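PDB 7C2A: SGNH-hydrolase family esterase from Altererythrobacter indicus, which hydrolyses ester bonds as a GDSL-like enzyme of the SGNH-hydrolase family, and may act on lysophospholipids. Local coordinates for residues 5-11 with 41-47; 84-90 with 126-130; 93-98 with 133-137. The contacts are given in a common frame with arbitrary orientation. Where two conformers were deposited one is given. Residue numbers count along the deposited sequence, not the author numbering.

The three contacts belong to one α/β domain built around a parallel sheet. Interaction 1 comes first along the chain and pairs strand 6-12 with 42-48, an edge of the sheet within this chain. Interaction 2 lies on the opposite side of the chain's centre from interaction 1, centres about 29 Å apart; the centre of interaction 3 is about 23 Å from that of interaction 1. Interactions 2 and 3 are neighbours, centres about 12 Å apart, touching where P90 O meets I133 CG2 at 3.8 Å. Their segments alternate along the sequence, joining the connection between strands 74-78 and 111-114 (helices 81-85 and 90-106) to that between 111-114 and 144-146 (helices 124-131 and 133-140).

Interaction 1: residues 5-11 with 41-47; sequences SRVILAF and NARIINA. With ACT (acetate ion), chain G.
V7 CG1 lies against I45 CD1 at 3.6 Å and beneath one face of the R43 guanidinium, so a small β-branched residue fills the space between an aliphatic neighbour and a long arginine. Strands 6-11 and 42-47 run parallel, 23° apart (crossing -23°), with axes 4.6 Å apart and extended backbones. R6 pairs with A42, V7 with R43, I8 with I44, L9 with I45 and A10 with N46, CA-CA 4.4-5.2 Å. The hydrogen bonds zigzag as in parallel pairs: R6 N to N41 O 2.8 Å, R43 N to R6 O 2.8 Å, I8 N to R43 O 3.1 Å, I45 N to I8 O 2.8 Å, A10 N to I45 O 2.9 Å and A47 N to A10 O 2.8 Å. One face carries I8, A10 and I44 (I8 and I44 both m,t; A10 CB to I44 CG2 3.8 Å) and is covered by helix 27-35, which links the strands in a β-α-β crossover. On the other, L9 (t,p) places CD1 3.8 Å from both I45 CG2 and A47 CB, where helix 54-66 packs on L9. Strand 6-12 ends on the glycine of the family's GDS sequence. R6 NH1 donates to OXT of an acetate, probably from the crystallisation liquor, at 2.9 Å. Apolar residues meet the helices, while the charges of R6 and R43 are balanced by salt bridges to E73 and D70.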
loop_
_atom_site.group_PDB
_atom_site.type_symbol
_atom_site.label_atom_id
_atom_site.label_comp_id
_atom_site.label_asym_id
_atom_site.label_seq_id
_atom_site.Cartn_x
_atom_site.Cartn_y
_atom_site.Cartn_z
ATOM N N SER A 5 1.074 18.950 -18.500
ATOM C CA SER A 5 1.456 17.633 -18.023
ATOM C C SER A 5 0.262 16.683 -17.954
ATOM O O SER A 5 -0.892 17.099 -17.799
ATOM C CB SER A 5 2.082 17.772 -16.639
ATOM O OG SER A 5 3.254 18.565 -16.706
ATOM N N ARG A 6 0.567 15.392 -18.049
ATOM C CA ARG A 6 -0.415 14.328 -17.882
ATOM C C ARG A 6 -0.680 14.082 -16.403
ATOM O O ARG A 6 0.250 13.883 -15.617
ATOM C CB ARG A 6 0.101 13.027 -18.496
ATOM C CG ARG A 6 0.754 13.178 -19.862
ATOM C CD ARG A 6 -0.253 13.594 -20.941
ATOM N NE ARG A 6 -1.474 12.789 -20.916
ATOM C CZ ARG A 6 -1.572 11.571 -21.447
ATOM N NH1 ARG A 6 -0.531 10.998 -22.038
ATOM N NH2 ARG A 6 -2.722 10.910 -21.365
ATOM N N VAL A 7 -1.947 14.030 -16.026
ATOM C CA VAL A 7 -2.322 13.931 -14.624
ATOM C C VAL A 7 -2.538 12.474 -14.238
ATOM O O VAL A 7 -3.350 11.770 -14.851
ATOM C CB VAL A 7 -3.559 14.787 -14.338
ATOM C CG1 VAL A 7 -3.986 14.634 -12.898
ATOM C CG2 VAL A 7 -3.266 16.253 -14.679
ATOM N N ILE A 8 -1.823 12.022 -13.212
ATOM C CA ILE A 8 -1.937 10.661 -12.702
ATOM C C ILE A 8 -2.279 10.742 -11.224
ATOM O O ILE A 8 -1.639 11.486 -10.481
ATOM C CB ILE A 8 -0.631 9.865 -12.896
ATOM C CG1 ILE A 8 -0.243 9.816 -14.379
ATOM C CG2 ILE A 8 -0.764 8.464 -12.296
ATOM C CD1 ILE A 8 1.116 9.192 -14.649
ATOM N N LEU A 9 -3.298 9.996 -10.802
ATOM C CA LEU A 9 -3.640 9.901 -9.387
ATOM C C LEU A 9 -2.929 8.702 -8.767
ATOM O O LEU A 9 -3.119 7.573 -9.220
ATOM C CB LEU A 9 -5.149 9.724 -9.245
ATOM C CG LEU A 9 -5.636 9.554 -7.807
ATOM C CD1 LEU A 9 -5.383 10.823 -7.000
ATOM C CD2 LEU A 9 -7.116 9.184 -7.752
ATOM N N ALA A 10 -2.121 8.941 -7.740
ATOM C CA ALA A 10 -1.481 7.872 -6.972
ATOM C C ALA A 10 -2.274 7.707 -5.679
ATOM O O ALA A 10 -2.104 8.471 -4.729
ATOM C CB ALA A 10 -0.012 8.203 -6.717
ATOM N N PHE A 11 -3.168 6.715 -5.654
ATOM C CA PHE A 11 -4.134 6.538 -4.572
ATOM C C PHE A 11 -3.688 5.341 -3.744
ATOM O O PHE A 11 -3.830 4.201 -4.187
ATOM C CB PHE A 11 -5.521 6.314 -5.174
ATOM C CG PHE A 11 -6.644 6.390 -4.177
ATOM C CD1 PHE A 11 -7.057 7.608 -3.663
ATOM C CD2 PHE A 11 -7.303 5.236 -3.750
ATOM C CE1 PHE A 11 -8.106 7.689 -2.741
ATOM C CE2 PHE A 11 -8.353 5.303 -2.838
ATOM C CZ PHE A 11 -8.752 6.524 -2.330
ATOM N N ASN A 41 5.677 13.858 -19.553
ATOM C CA ASN A 41 5.663 14.865 -18.498
ATOM C C ASN A 41 4.378 14.652 -17.714
ATOM O O ASN A 41 3.285 14.953 -18.211
ATOM C CB ASN A 41 5.702 16.278 -19.073
ATOM C CG ASN A 41 7.093 16.692 -19.492
ATOM O OD1 ASN A 41 8.062 16.487 -18.762
ATOM N ND2 ASN A 41 7.200 17.271 -20.680
ATOM N N ALA A 42 4.506 14.116 -16.507
ATOM C CA ALA A 42 3.371 13.824 -15.648
ATOM C C ALA A 42 3.356 14.761 -14.451
ATOM O O ALA A 42 4.395 15.269 -14.012
ATOM C CB ALA A 42 3.430 12.378 -15.154
ATOM N N ARG A 43 2.159 15.007 -13.946
ATOM C CA ARG A 43 1.951 15.587 -12.631
ATOM C C ARG A 43 1.249 14.495 -11.849
ATOM O O ARG A 43 0.105 14.146 -12.160
ATOM C CB ARG A 43 1.068 16.828 -12.703
ATOM C CG ARG A 43 0.757 17.398 -11.335
ATOM C CD ARG A 43 0.100 18.772 -11.391
ATOM N NE ARG A 43 -1.298 18.768 -11.829
ATOM C CZ ARG A 43 -2.333 18.425 -11.064
ATOM N NH1 ARG A 43 -2.143 18.010 -9.818
ATOM N NH2 ARG A 43 -3.567 18.498 -11.548
ATOM N N ILE A 44 1.941 13.910 -10.885
ATOM C CA ILE A 44 1.375 12.811 -10.123
ATOM C C ILE A 44 0.834 13.358 -8.818
ATOM O O ILE A 44 1.586 13.885 -7.988
ATOM C CB ILE A 44 2.383 11.676 -9.907
ATOM C CG1 ILE A 44 2.914 11.215 -11.269
ATOM C CG2 ILE A 44 1.697 10.530 -9.170
ATOM C CD1 ILE A 44 3.715 9.931 -11.238
ATOM N N ILE A 45 -0.480 13.233 -8.651
ATOM C CA ILE A 45 -1.164 13.609 -7.421
ATOM C C ILE A 45 -0.833 12.560 -6.377
ATOM O O ILE A 45 -1.194 11.385 -6.528
ATOM C CB ILE A 45 -2.684 13.637 -7.636
ATOM C CG1 ILE A 45 -3.093 14.511 -8.812
ATOM C CG2 ILE A 45 -3.401 14.054 -6.362
ATOM C CD1 ILE A 45 -4.402 14.048 -9.408
ATOM N N ASN A 46 -0.170 12.967 -5.307
ATOM C CA ASN A 46 0.138 12.028 -4.236
ATOM C C ASN A 46 -1.049 11.994 -3.287
ATOM O O ASN A 46 -1.183 12.840 -2.396
ATOM C CB ASN A 46 1.436 12.385 -3.524
ATOM C CG ASN A 46 1.905 11.265 -2.630
ATOM O OD1 ASN A 46 1.084 10.480 -2.138
ATOM N ND2 ASN A 46 3.206 11.164 -2.415
ATOM N N ALA A 47 -1.922 11.012 -3.498
ATOM C CA ALA A 47 -3.037 10.738 -2.605
ATOM C C ALA A 47 -2.750 9.528 -1.730
ATOM O O ALA A 47 -3.656 8.752 -1.413
ATOM C CB ALA A 47 -4.345 10.585 -3.379
HETATM C C ACT G . 2.354 11.168 -23.569
HETATM O O ACT G . 1.653 10.217 -24.018
HETATM O OXT ACT G . 2.153 11.883 -22.550
HETATM C CH3 ACT G . 3.652 11.508 -24.366
HETATM O O HOH W 1 5.417 16.939 -15.500
#

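Interaction 2: residues 84-90 with 126-130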
loop_
_atom_site.group_PDB
_atom_site.type_symbol
_atom_site.label_atom_id
_atom_site.label_comp_id
_atom_site.label_asym_id
_atom_site.label_seq_id
_atom_site.Cartn_x
_atom_site.Cartn_y
_atom_site.Cartn_z
ATOM N N LEU A 84 -4.023 -6.315 5.712
ATOM C CA LEU A 84 -3.143 -7.446 6.118
ATOM C C LEU A 84 -2.594 -7.183 7.525
ATOM O O LEU A 84 -2.664 -8.087 8.372
ATOM C CB LEU A 84 -1.947 -7.507 5.167
ATOM C CG LEU A 84 -2.237 -7.942 3.740
ATOM C CD1 LEU A 84 -1.048 -7.653 2.831
ATOM C CD2 LEU A 84 -2.589 -9.415 3.710
ATOM N N LEU A 85 -2.046 -5.990 7.752
ATOM C CA LEU A 85 -1.411 -5.647 9.054
ATOM C C LEU A 85 -2.413 -5.752 10.208
ATOM O O LEU A 85 -1.976 -6.007 11.336
ATOM C CB LEU A 85 -0.793 -4.251 8.952
ATOM C CG LEU A 85 0.567 -4.217 8.254
ATOM C CD1 LEU A 85 0.684 -5.304 7.198
ATOM C CD2 LEU A 85 0.859 -2.854 7.656
ATOM N N ARG A 86 -3.690 -5.490 9.944
ATOM C CA ARG A 86 -4.723 -5.634 10.956
ATOM C C ARG A 86 -5.335 -7.033 10.984
ATOM O O ARG A 86 -6.237 -7.273 11.791
ATOM C CB ARG A 86 -5.819 -4.583 10.752
ATOM C CG ARG A 86 -5.388 -3.140 11.022
ATOM C CD ARG A 86 -6.497 -2.171 10.627
ATOM N NE ARG A 86 -6.141 -0.777 10.877
ATOM C CZ ARG A 86 -6.384 -0.143 12.019
ATOM N NH1 ARG A 86 -6.029 1.127 12.163
ATOM N NH2 ARG A 86 -6.982 -0.780 13.018
ATOM N N GLY A 87 -4.868 -7.955 10.138
ATOM C CA GLY A 87 -5.441 -9.291 10.056
ATOM C C GLY A 87 -6.866 -9.353 9.550
ATOM O O GLY A 87 -7.578 -10.328 9.831
ATOM N N LEU A 88 -7.302 -8.350 8.801
ATOM C CA LEU A 88 -8.700 -8.215 8.430
ATOM C C LEU A 88 -9.067 -9.160 7.291
ATOM O O LEU A 88 -8.216 -9.627 6.527
ATOM C CB LEU A 88 -9.002 -6.781 7.997
ATOM C CG LEU A 88 -8.813 -5.726 9.082
ATOM C CD1 LEU A 88 -9.128 -4.345 8.508
ATOM C CD2 LEU A 88 -9.675 -6.027 10.303
ATOM N N SER A 89 -10.363 -9.390 7.154
ATOM C CA SER A 89 -10.921 -10.288 6.158
ATOM C C SER A 89 -10.398 -9.946 4.763
ATOM O O SER A 89 -10.592 -8.810 4.297
ATOM C CB SER A 89 -12.438 -10.118 6.169
ATOM O OG SER A 89 -12.999 -10.680 4.998
ATOM N N PRO A 90 -9.790 -10.898 4.050
ATOM C CA PRO A 90 -9.451 -10.626 2.644
ATOM C C PRO A 90 -10.672 -10.403 1.772
ATOM O O PRO A 90 -10.620 -9.611 0.822
ATOM C CB PRO A 90 -8.686 -11.883 2.216
ATOM C CG PRO A 90 -8.171 -12.459 3.481
ATOM C CD PRO A 90 -9.217 -12.174 4.514
ATOM N N TYR A 126 -4.878 -17.858 4.799
ATOM C CA TYR A 126 -5.115 -16.401 4.668
ATOM C C TYR A 126 -4.284 -15.840 3.506
ATOM O O TYR A 126 -4.809 -15.069 2.702
ATOM C CB TYR A 126 -4.722 -15.704 5.970
ATOM C CG TYR A 126 -4.969 -14.220 5.978
ATOM C CD1 TYR A 126 -4.134 -13.351 5.296
ATOM C CD2 TYR A 126 -6.041 -13.688 6.670
ATOM C CE1 TYR A 126 -4.371 -11.986 5.294
ATOM C CE2 TYR A 126 -6.289 -12.326 6.687
ATOM C CZ TYR A 126 -5.444 -11.473 5.999
ATOM O OH TYR A 126 -5.646 -10.124 6.001
ATOM N N GLN A 127 -3.010 -16.228 3.436
ATOM C CA GLN A 127 -2.098 -15.671 2.401
ATOM C C GLN A 127 -2.629 -15.969 0.994
ATOM O O GLN A 127 -2.666 -15.058 0.175
ATOM C CB GLN A 127 -0.677 -16.182 2.625
ATOM C CG GLN A 127 0.226 -15.987 1.418
ATOM C CD GLN A 127 0.197 -17.204 0.530
ATOM O OE1 GLN A 127 0.208 -18.335 1.004
ATOM N NE2 GLN A 127 0.148 -16.977 -0.769
ATOM N N ARG A 128 -3.043 -17.203 0.730
ATOM C CA ARG A 128 -3.544 -17.517 -0.634
ATOM C C ARG A 128 -4.799 -16.688 -0.923
ATOM O O ARG A 128 -4.929 -16.171 -2.034
ATOM C CB ARG A 128 -3.875 -19.007 -0.748
ATOM C CG ARG A 128 -2.655 -19.907 -0.886
ATOM C CD ARG A 128 -3.104 -21.347 -1.046
ATOM N NE ARG A 128 -3.810 -21.841 0.127
ATOM C CZ ARG A 128 -3.409 -22.865 0.858
ATOM N NH1 ARG A 128 -2.298 -23.504 0.538
ATOM N NH2 ARG A 128 -4.111 -23.241 1.909
ATOM N N GLU A 129 -5.694 -16.581 0.057
ATOM C CA GLU A 129 -6.956 -15.824 -0.149
ATOM C C GLU A 129 -6.644 -14.345 -0.399
ATOM O O GLU A 129 -7.180 -13.774 -1.347
ATOM C CB GLU A 129 -7.878 -15.977 1.062
ATOM C CG GLU A 129 -9.281 -15.466 0.789
ATOM C CD GLU A 129 -10.213 -15.368 1.983
ATOM O OE1 GLU A 129 -9.871 -15.884 3.058
ATOM O OE2 GLU A 129 -11.278 -14.767 1.822
ATOM N N PHE A 130 -5.754 -13.773 0.405
ATOM C CA PHE A 130 -5.439 -12.335 0.241
ATOM C C PHE A 130 -4.746 -12.086 -1.102
ATOM O O PHE A 130 -5.154 -11.180 -1.837
ATOM C CB PHE A 130 -4.537 -11.876 1.384
ATOM C CG PHE A 130 -4.095 -10.448 1.229
ATOM C CD1 PHE A 130 -4.902 -9.420 1.678
ATOM C CD2 PHE A 130 -2.903 -10.133 0.594
ATOM C CE1 PHE A 130 -4.512 -8.101 1.525
ATOM C CE2 PHE A 130 -2.514 -8.813 0.441
ATOM C CZ PHE A 130 -3.318 -7.800 0.911
#
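The most unusual feature is a tyrosine hydroxyl that reaches across to a turn between two helices: Y126 OH donates to the backbone L88 O at 2.7 Å. The turn joins helix 81-85 to helix 90-106 in the α/β SGNH fold. It opens with a Schellman motif at G87, whose positive phi (66°) suits glycine, and G87 N bonds to L84 O at 2.8 Å. S89 then takes the N-cap of the next helix, its OG bonded to E92 N. P90 follows in the first turn, where its lack of an amide hydrogen costs nothing, and its CB lies 3.8 Å from F130 CA. L84 packs against the same two aromatic residues from the end of helix 81-85, its CD2 3.5 Å from Y126 CE1 near the ring plane, while its CG lies over one face of the F130 ring, which also touches M116 and A118. The Y126 ring offers a face to the proline, a CH-pi contact with P90 CG 3.9 Å from the ring centroid and 18° off its normal.

Interaction 3: residues 93-98 with 133-137; sequences ARQNLS and IYPYL
A93, a small residue of helix 90-106 facing helix 133-140, opens the contact, its CB 4.0 Å from I133 CD1. Both segments are regular α-helix, with phi and psi near -60° and -45°, and their axes pass 10.3 Å apart with N-to-C directions 33° apart (signed crossing -33°). The closest CA pairs are R94 with I133 at 5.8 Å and S98 with L137 at 6.9 Å, so one turn on each helix keeps step with the other. R94 (t,t,p) lays its aliphatic part along the second helix: CB is 3.9 Å from I133 CG2, CG 4.1 Å from L137 CD2, and CD 3.5 Å from Y136 CD2. Its charge is less engaged, for R94 CZ sits 5.8 Å from the Y136 ring centroid, at most a weak cation-pi attraction. In this α/β fold the two helices follow successive parallel strands: helix 90-106 precedes strand 111-114 and helix 133-140 follows it, before strand 144-146. L97 (m,t) is the main apolar residue of the first helix here. Its CD1 lies 4.0 Å from I133 CD1 (I133 is p,t) and 3.9 Å from Y134 CE1, and its CB 3.6 Å from L137 CD1. The Y134 CB points away from the first helix, but its ring swings back and its OH bonds to L79 O. L137 (m,t) also packs on L113 of the sheet. S98 (m) turns its OG back to R94 O at 2.8 Å, satisfying the hydroxyl within its own helix, and S98 OG rests 3.2 Å from L137 CD2.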
loop_
_atom_site.group_PDB
_atom_site.type_symbol
_atom_site.label_atom_id
_atom_site.label_comp_id
_atom_site.label_asym_id
_atom_site.label_seq_id
_atom_site.Cartn_x
_atom_site.Cartn_y
_atom_site.Cartn_z
ATOM N N ALA A 93 -11.660 -6.854 2.120
ATOM C CA ALA A 93 -10.713 -6.010 1.390
ATOM C C ALA A 93 -11.036 -6.005 -0.100
ATOM O O ALA A 93 -11.014 -4.952 -0.756
ATOM C CB ALA A 93 -9.280 -6.499 1.634
ATOM N N ARG A 94 -11.359 -7.181 -0.646
ATOM C CA ARG A 94 -11.750 -7.277 -2.048
ATOM C C ARG A 94 -13.001 -6.461 -2.335
ATOM O O ARG A 94 -13.083 -5.777 -3.361
ATOM C CB ARG A 94 -11.983 -8.742 -2.410
ATOM C CG ARG A 94 -12.282 -8.980 -3.880
ATOM C CD ARG A 94 -12.533 -10.463 -4.163
ATOM N NE ARG A 94 -13.619 -10.962 -3.331
ATOM C CZ ARG A 94 -13.554 -12.039 -2.553
ATOM N NH1 ARG A 94 -14.600 -12.374 -1.808
ATOM N NH2 ARG A 94 -12.460 -12.785 -2.521
ATOM N N GLN A 95 -13.997 -6.541 -1.446
ATOM C CA GLN A 95 -15.227 -5.775 -1.624
ATOM C C GLN A 95 -14.957 -4.279 -1.577
ATOM O O GLN A 95 -15.498 -3.517 -2.384
ATOM C CB GLN A 95 -16.214 -6.149 -0.526
ATOM C CG GLN A 95 -16.681 -7.592 -0.545
ATOM C CD GLN A 95 -17.130 -8.081 0.829
ATOM O OE1 GLN A 95 -17.484 -7.286 1.704
ATOM N NE2 GLN A 95 -17.110 -9.397 1.022
ATOM N N ASN A 96 -14.126 -3.840 -0.630
ATOM C CA ASN A 96 -13.821 -2.417 -0.530
ATOM C C ASN A 96 -13.066 -1.932 -1.758
ATOM O O ASN A 96 -13.389 -0.875 -2.322
ATOM C CB ASN A 96 -13.009 -2.150 0.737
ATOM C CG ASN A 96 -13.787 -2.399 2.006
ATOM O OD1 ASN A 96 -15.024 -2.381 2.008
ATOM N ND2 ASN A 96 -13.073 -2.612 3.097
ATOM N N LEU A 97 -12.068 -2.701 -2.198
ATOM C CA LEU A 97 -11.348 -2.339 -3.413
ATOM C C LEU A 97 -12.275 -2.323 -4.617
ATOM O O LEU A 97 -12.135 -1.468 -5.501
ATOM C CB LEU A 97 -10.188 -3.305 -3.645
ATOM C CG LEU A 97 -8.929 -3.005 -2.836
ATOM C CD1 LEU A 97 -8.033 -4.225 -2.721
ATOM C CD2 LEU A 97 -8.160 -1.839 -3.436
ATOM N N SER A 98 -13.245 -3.248 -4.662
ATOM C CA SER A 98 -14.214 -3.245 -5.755
ATOM C C SER A 98 -14.966 -1.922 -5.813
ATOM O O SER A 98 -15.208 -1.388 -6.898
ATOM C CB SER A 98 -15.204 -4.401 -5.584
ATOM O OG SER A 98 -14.592 -5.657 -5.756
ATOM N N ILE A 133 -6.896 -11.731 -4.369
ATOM C CA ILE A 133 -7.895 -10.693 -4.633
ATOM C C ILE A 133 -7.449 -9.773 -5.760
ATOM O O ILE A 133 -8.286 -9.258 -6.505
ATOM C CB ILE A 133 -8.325 -9.914 -3.373
ATOM C CG1 ILE A 133 -7.255 -8.919 -2.912
ATOM C CG2 ILE A 133 -8.740 -10.865 -2.262
ATOM C CD1 ILE A 133 -7.665 -8.078 -1.708
ATOM N N TYR A 134 -6.135 -9.571 -5.923
ATOM C CA TYR A 134 -5.665 -8.596 -6.906
ATOM C C TYR A 134 -5.854 -9.070 -8.343
ATOM O O TYR A 134 -6.403 -8.307 -9.159
ATOM C CB TYR A 134 -4.235 -8.145 -6.572
ATOM C CG TYR A 134 -4.201 -7.420 -5.242
ATOM C CD1 TYR A 134 -4.488 -6.062 -5.160
ATOM C CD2 TYR A 134 -3.941 -8.102 -4.059
ATOM C CE1 TYR A 134 -4.520 -5.404 -3.943
ATOM C CE2 TYR A 134 -3.961 -7.452 -2.839
ATOM C CZ TYR A 134 -4.255 -6.104 -2.789
ATOM O OH TYR A 134 -4.271 -5.497 -1.559
ATOM N N PRO A 135 -5.446 -10.286 -8.726
ATOM C CA PRO A 135 -5.771 -10.743 -10.087
ATOM C C PRO A 135 -7.261 -10.807 -10.341
ATOM O O PRO A 135 -7.708 -10.526 -11.462
ATOM C CB PRO A 135 -5.107 -12.125 -10.181
ATOM C CG PRO A 135 -4.096 -12.153 -9.110
ATOM C CD PRO A 135 -4.578 -11.250 -8.023
ATOM N N TYR A 136 -8.051 -11.146 -9.325
ATOM C CA TYR A 136 -9.496 -11.162 -9.494
ATOM C C TYR A 136 -10.012 -9.768 -9.835
ATOM O O TYR A 136 -10.811 -9.593 -10.766
ATOM C CB TYR A 136 -10.160 -11.682 -8.221
ATOM C CG TYR A 136 -11.658 -11.543 -8.246
ATOM C CD1 TYR A 136 -12.453 -12.527 -8.822
ATOM C CD2 TYR A 136 -12.278 -10.435 -7.697
ATOM C CE1 TYR A 136 -13.824 -12.404 -8.855
ATOM C CE2 TYR A 136 -13.657 -10.304 -7.725
ATOM C CZ TYR A 136 -14.414 -11.294 -8.306
ATOM O OH TYR A 136 -15.784 -11.168 -8.335
ATOM N N LEU A 137 -9.579 -8.761 -9.075
ATOM C CA LEU A 137 -10.051 -7.398 -9.296
ATOM C C LEU A 137 -9.599 -6.861 -10.645
ATOM O O LEU A 137 -10.363 -6.164 -11.327
ATOM C CB LEU A 137 -9.532 -6.488 -8.189
ATOM C CG LEU A 137 -10.143 -6.702 -6.807
ATOM C CD1 LEU A 137 -9.234 -6.106 -5.731
ATOM C CD2 LEU A 137 -11.543 -6.100 -6.737
#